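Local coordinates for aryl acylamidase (bacterium CSBL00001, PDB 4YJ6), which probably hydrolyses the amide bond of aryl acylamides, as a member of the amidase signature family of serine hydrolases, at residues Asn196-Gln201 with Leu468-Ala473; Pro202-Val207 with Gly462-Asp467. All coordinates share one frame; numbering follows the deposited sequence.

Interaction 1 (Asn196-Gln201 with Leu468-Ala473); sequences NTYGFQ and LDVIAA
Tyr198 and Phe200 reach from strand 198-201 to Val470 and Ile471 on helix 467-480, whose segment 468-473 runs nearly antiparallel to the strand, at 166°, with the two axes 10.3 Å apart at their closest. The nearest alpha carbons, CA of Phe200 and CA of Ile471, are 8.6 Å apart, a gap filled mainly by side chains. Gly199 intervenes between the two aromatic residues, and the alternation of the strand sends both rings to the helix side of the sheet. CG of Phe200 stands anti to the backbone N (chi1 -168°), and CE1 is the ring atom that comes closest to the helix. This single ring carbon meets both aliphatic residues: it lies 3.5 Å from CD1 of Ile471 and 3.7 Å from CG1 of Val470. The side chains of Ile471 and Phe200 cross at about a right angle, and CD1 of Ile471 also comes within 3.8 Å of CD1 of Phe200. Tyr198 is likewise extended, and its OH comes to 3.9 Å from CD1 of Ile471, a van der Waals approach by a polar atom. That hydroxyl is hydrogen-bonded to OG of Ser474, one turn further along the helix, and OG of Ser474 also bonds the carbonyl O of Val470. Strand 198-201 lies between strands 223-228 and 443-451 in the central mixed sheet of the amidase fold, and this contact packs helix 467-480 onto that sheet. Val231 of helix 231-241 touches both Tyr198 and Ile471, bringing a second helix against the same cluster. No hydrogen bond joins the two segments directly, so their contact rests on buried apolar packing, while the buried tyrosine hydroxyl is hydrogen-bonded to the serine of the same helix.

Interaction 2 (Pro202-Val207 with Gly462-Asp467); sequences PSIGRV and GDRQAD
The Arg206 guanidinium has Asp467, the Gln465 carbonyl and a water at its edge, with OD1 of Asp467 only 1° out of its plane, whereas one face of the Arg464 guanidinium carries CG2 of Ile204, 3.4 Å above the plane and offset toward the rim. Arg206 grips Asp467 side-on: NE and NH2 each lie 3.0 Å from the same OD1, and the guanidinium and carboxylate planes are turned 74° apart. NE comes to OD1 from well above the carboxylate plane. The arginine chain is bent at chi2 and chi3, and the two side chains pass each other in opposite directions. OG of Ser203 gives OD1 a third bond, 2.6 Å long, while the backbone N of Ser203 donates an almost straight bond of 3.0 Å to OD2, on its syn side. Asp467 opens helix 467-480, directly after the N-cap residue Ala466 and a type II turn from Asp463 to Ala466; its carboxylate thus ties the start of this helix to the loop that follows strand 198-201. Four donors on two oxygens would be expected to stabilise the charged form. On the more exposed side, the water accepts from NH2 of Arg206 and donates to OE1 of Gln465. NH1 of Arg464 is hydrogen-bonded to the carbonyl O of Ser439 and to OH of Tyr221.

In the fold
Both contacts join the same two parts of the chain: Gln201 of interaction 1 runs directly into Pro202 of interaction 2, and Asp467 directly into Leu468. Interaction 2 is therefore nested inside the chain loop closed by interaction 1, and their centres lie about 11 Å apart. They also touch: CE2 of Phe200 packs 3.8 Å from OD2 of Asp467, and CG2 of Val470 lies 3.5 Å from N of Gly462. A buried apolar cluster thus passes into a charged network at the first turn of helix 467-480. Met238 of helix 231-241 spans the two, touching Phe200 in one and Pro202 and Arg206 in the other.

Interaction 1 (Asn196-Gln201 with Leu468-Ala473)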
loop_
_atom_site.group_PDB
_atom_site.type_symbol
_atom_site.label_atom_id
_atom_site.label_comp_id
_atom_site.label_asym_id
_atom_site.label_seq_id
_atom_site.Cartn_x
_atom_site.Cartn_y
_atom_site.Cartn_z
ATOM N N ASN A 196 -4.448 7.866 -8.156
ATOM C CA ASN A 196 -3.807 7.829 -9.478
ATOM C C ASN A 196 -2.341 7.433 -9.344
ATOM O O ASN A 196 -1.517 7.896 -10.106
ATOM C CB ASN A 196 -3.895 9.219 -10.202
ATOM C CG ASN A 196 -3.661 9.124 -11.684
ATOM O OD1 ASN A 196 -4.403 8.434 -12.381
ATOM N ND2 ASN A 196 -2.657 9.840 -12.190
ATOM N N THR A 197 -2.023 6.583 -8.365
ATOM C CA THR A 197 -0.664 6.072 -8.259
ATOM C C THR A 197 -0.624 4.557 -8.421
ATOM O O THR A 197 -1.659 3.887 -8.431
ATOM C CB THR A 197 -0.015 6.514 -6.952
ATOM O OG1 THR A 197 -0.882 6.218 -5.848
ATOM C CG2 THR A 197 0.243 8.053 -6.994
ATOM N N TYR A 198 0.583 4.042 -8.641
ATOM C CA TYR A 198 0.760 2.613 -8.877
ATOM C C TYR A 198 1.162 1.943 -7.576
ATOM O O TYR A 198 2.168 2.318 -6.960
ATOM C CB TYR A 198 1.832 2.449 -9.931
ATOM C CG TYR A 198 2.129 0.997 -10.290
ATOM C CD1 TYR A 198 1.202 0.235 -11.016
ATOM C CD2 TYR A 198 3.327 0.396 -9.913
ATOM C CE1 TYR A 198 1.481 -1.072 -11.369
ATOM C CE2 TYR A 198 3.609 -0.919 -10.243
ATOM C CZ TYR A 198 2.684 -1.648 -10.964
ATOM O OH TYR A 198 2.966 -2.935 -11.293
ATOM N N GLY A 199 0.389 0.953 -7.140
ATOM C CA GLY A 199 0.659 0.310 -5.863
ATOM C C GLY A 199 0.974 -1.145 -6.119
ATOM O O GLY A 199 0.107 -1.864 -6.626
ATOM N N PHE A 200 2.176 -1.597 -5.736
ATOM C CA PHE A 200 2.603 -2.969 -6.038
ATOM C C PHE A 200 2.610 -3.841 -4.777
ATOM O O PHE A 200 3.415 -3.581 -3.861
ATOM C CB PHE A 200 4.016 -3.011 -6.672
ATOM C CG PHE A 200 4.337 -4.363 -7.251
ATOM C CD1 PHE A 200 3.986 -4.656 -8.563
ATOM C CD2 PHE A 200 4.929 -5.346 -6.485
ATOM C CE1 PHE A 200 4.236 -5.910 -9.115
ATOM C CE2 PHE A 200 5.191 -6.606 -7.019
ATOM C CZ PHE A 200 4.821 -6.890 -8.335
ATOM N N GLN A 201 1.737 -4.855 -4.741
ATOM C CA GLN A 201 1.631 -5.800 -3.613
ATOM C C GLN A 201 2.292 -7.123 -4.041
ATOM O O GLN A 201 1.742 -7.868 -4.865
ATOM C CB GLN A 201 0.147 -6.006 -3.212
ATOM C CG GLN A 201 -0.073 -7.155 -2.169
ATOM C CD GLN A 201 -0.727 -8.344 -2.830
ATOM O OE1 GLN A 201 -1.811 -8.207 -3.413
ATOM N NE2 GLN A 201 -0.077 -9.504 -2.783
ATOM N N LEU A 468 6.660 -10.892 -11.908
ATOM C CA LEU A 468 7.149 -10.250 -13.143
ATOM C C LEU A 468 5.998 -10.152 -14.172
ATOM O O LEU A 468 5.951 -9.209 -14.940
ATOM C CB LEU A 468 8.317 -11.045 -13.759
ATOM C CG LEU A 468 9.588 -11.071 -12.894
ATOM C CD1 LEU A 468 10.814 -11.611 -13.647
ATOM C CD2 LEU A 468 9.876 -9.731 -12.387
ATOM N N ASP A 469 5.057 -11.098 -14.163
ATOM C CA ASP A 469 3.908 -11.012 -15.089
ATOM C C ASP A 469 3.087 -9.766 -14.747
ATOM O O ASP A 469 2.532 -9.099 -15.628
ATOM C CB ASP A 469 2.983 -12.234 -14.947
ATOM C CG ASP A 469 3.515 -13.495 -15.631
ATOM O OD1 ASP A 469 4.482 -13.406 -16.423
ATOM O OD2 ASP A 469 2.926 -14.587 -15.387
ATOM N N VAL A 470 2.957 -9.477 -13.458
ATOM C CA VAL A 470 2.199 -8.295 -13.015
ATOM C C VAL A 470 2.931 -7.035 -13.483
ATOM O O VAL A 470 2.299 -6.113 -14.001
ATOM C CB VAL A 470 1.999 -8.263 -11.501
ATOM C CG1 VAL A 470 1.267 -6.967 -11.056
ATOM C CG2 VAL A 470 1.189 -9.495 -11.057
ATOM N N ILE A 471 4.245 -6.989 -13.294
ATOM C CA ILE A 471 5.033 -5.845 -13.772
ATOM C C ILE A 471 4.845 -5.714 -15.304
ATOM O O ILE A 471 4.618 -4.629 -15.806
ATOM C CB ILE A 471 6.532 -6.006 -13.462
ATOM C CG1 ILE A 471 6.803 -5.912 -11.944
ATOM C CG2 ILE A 471 7.351 -4.965 -14.199
ATOM C CD1 ILE A 471 6.578 -4.507 -11.338
ATOM N N ALA A 472 4.961 -6.820 -16.035
ATOM C CA ALA A 472 4.905 -6.754 -17.511
ATOM C C ALA A 472 3.555 -6.178 -17.962
ATOM O O ALA A 472 3.480 -5.260 -18.816
ATOM C CB ALA A 472 5.102 -8.126 -18.112
ATOM N N ALA A 473 2.477 -6.706 -17.405
ATOM C CA ALA A 473 1.145 -6.201 -17.782
ATOM C C ALA A 473 0.953 -4.727 -17.371
ATOM O O ALA A 473 0.307 -3.936 -18.089
ATOM C CB ALA A 473 0.074 -7.074 -17.134
#

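Interaction 2 (Pro202-Val207 with Gly462-Asp467)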
loop_
_atom_site.group_PDB
_atom_site.type_symbol
_atom_site.label_atom_id
_atom_site.label_comp_id
_atom_site.label_asym_id
_atom_site.label_seq_id
_atom_site.Cartn_x
_atom_site.Cartn_y
_atom_site.Cartn_z
ATOM N N PRO A 202 3.469 -7.416 -3.491
ATOM C CA PRO A 202 4.224 -8.580 -3.982
ATOM C C PRO A 202 3.631 -9.913 -3.554
ATOM O O PRO A 202 2.816 -9.977 -2.617
ATOM C CB PRO A 202 5.631 -8.423 -3.306
ATOM C CG PRO A 202 5.604 -7.140 -2.571
ATOM C CD PRO A 202 4.156 -6.715 -2.392
ATOM N N SER A 203 4.078 -10.991 -4.206
ATOM C CA SER A 203 3.710 -12.341 -3.790
ATOM C C SER A 203 4.065 -12.549 -2.335
ATOM O O SER A 203 5.097 -12.047 -1.890
ATOM C CB SER A 203 4.535 -13.361 -4.608
ATOM O OG SER A 203 4.184 -13.284 -5.983
ATOM N N ILE A 204 3.312 -13.390 -1.614
ATOM C CA ILE A 204 3.746 -13.704 -0.256
ATOM C C ILE A 204 5.169 -14.331 -0.310
ATOM O O ILE A 204 5.483 -15.189 -1.146
ATOM C CB ILE A 204 2.688 -14.590 0.508
ATOM C CG1 ILE A 204 3.146 -14.839 1.964
ATOM C CG2 ILE A 204 2.486 -15.960 -0.214
ATOM C CD1 ILE A 204 3.212 -13.519 2.872
ATOM N N GLY A 205 6.026 -13.888 0.618
ATOM C CA GLY A 205 7.411 -14.363 0.672
ATOM C C GLY A 205 8.389 -13.630 -0.215
ATOM O O GLY A 205 9.591 -13.874 -0.110
ATOM N N ARG A 206 7.908 -12.779 -1.114
ATOM C CA ARG A 206 8.782 -12.057 -2.039
ATOM C C ARG A 206 9.576 -10.964 -1.320
ATOM O O ARG A 206 10.779 -10.843 -1.513
ATOM C CB ARG A 206 7.923 -11.439 -3.175
ATOM C CG ARG A 206 8.743 -10.706 -4.251
ATOM C CD ARG A 206 9.628 -11.691 -5.034
ATOM N NE ARG A 206 8.786 -12.563 -5.840
ATOM C CZ ARG A 206 9.093 -13.816 -6.191
ATOM N NH1 ARG A 206 10.212 -14.403 -5.796
ATOM N NH2 ARG A 206 8.249 -14.495 -6.977
ATOM N N VAL A 207 8.900 -10.168 -0.505
ATOM C CA VAL A 207 9.564 -9.150 0.353
ATOM C C VAL A 207 9.422 -9.603 1.808
ATOM O O VAL A 207 8.331 -9.987 2.250
ATOM C CB VAL A 207 8.845 -7.780 0.173
ATOM C CG1 VAL A 207 9.420 -6.677 1.118
ATOM C CG2 VAL A 207 8.929 -7.336 -1.273
ATOM N N GLY A 462 -1.552 -11.626 -10.629
ATOM C CA GLY A 462 -0.855 -12.737 -11.253
ATOM C C GLY A 462 -1.002 -14.018 -10.475
ATOM O O GLY A 462 -1.508 -14.028 -9.347
ATOM N N ASP A 463 -0.547 -15.109 -11.091
ATOM C CA ASP A 463 -0.493 -16.416 -10.429
ATOM C C ASP A 463 0.461 -16.292 -9.245
ATOM O O ASP A 463 1.244 -15.337 -9.155
ATOM C CB ASP A 463 0.061 -17.437 -11.429
ATOM C CG ASP A 463 -0.109 -18.875 -11.001
ATOM O OD1 ASP A 463 -0.805 -19.185 -10.015
ATOM O OD2 ASP A 463 0.454 -19.728 -11.726
ATOM N N ARG A 464 0.386 -17.251 -8.327
ATOM C CA ARG A 464 1.374 -17.250 -7.233
ATOM C C ARG A 464 2.783 -17.104 -7.778
ATOM O O ARG A 464 3.181 -17.796 -8.705
ATOM C CB ARG A 464 1.236 -18.539 -6.380
ATOM C CG ARG A 464 -0.088 -18.596 -5.556
ATOM C CD ARG A 464 -0.076 -17.731 -4.244
ATOM N NE ARG A 464 0.926 -18.225 -3.329
ATOM C CZ ARG A 464 0.760 -18.605 -2.064
ATOM N NH1 ARG A 464 -0.383 -18.497 -1.349
ATOM N NH2 ARG A 464 1.824 -19.036 -1.469
ATOM N N GLN A 465 3.549 -16.184 -7.169
ATOM C CA GLN A 465 4.961 -15.925 -7.514
ATOM C C GLN A 465 5.192 -15.338 -8.906
ATOM O O GLN A 465 6.344 -15.232 -9.350
ATOM C CB GLN A 465 5.850 -17.152 -7.236
ATOM C CG GLN A 465 6.165 -17.239 -5.720
ATOM C CD GLN A 465 6.647 -18.616 -5.330
ATOM O OE1 GLN A 465 7.819 -18.942 -5.474
ATOM N NE2 GLN A 465 5.735 -19.451 -4.874
ATOM N N ALA A 466 4.116 -14.903 -9.570
ATOM C CA ALA A 466 4.266 -14.316 -10.897
ATOM C C ALA A 466 4.351 -12.788 -10.837
ATOM O O ALA A 466 3.705 -12.063 -11.604
ATOM C CB ALA A 466 3.108 -14.782 -11.842
ATOM N N ASP A 467 5.184 -12.282 -9.936
ATOM C CA ASP A 467 5.383 -10.844 -9.827
ATOM C C ASP A 467 5.800 -10.216 -11.150
ATOM O O ASP A 467 5.353 -9.114 -11.482
ATOM C CB ASP A 467 6.492 -10.542 -8.817
ATOM C CG ASP A 467 6.199 -11.094 -7.432
ATOM O OD1 ASP A 467 6.206 -12.333 -7.306
ATOM O OD2 ASP A 467 5.916 -10.287 -6.519
HETATM O O HOH W 1 9.490 -17.126 -6.834
#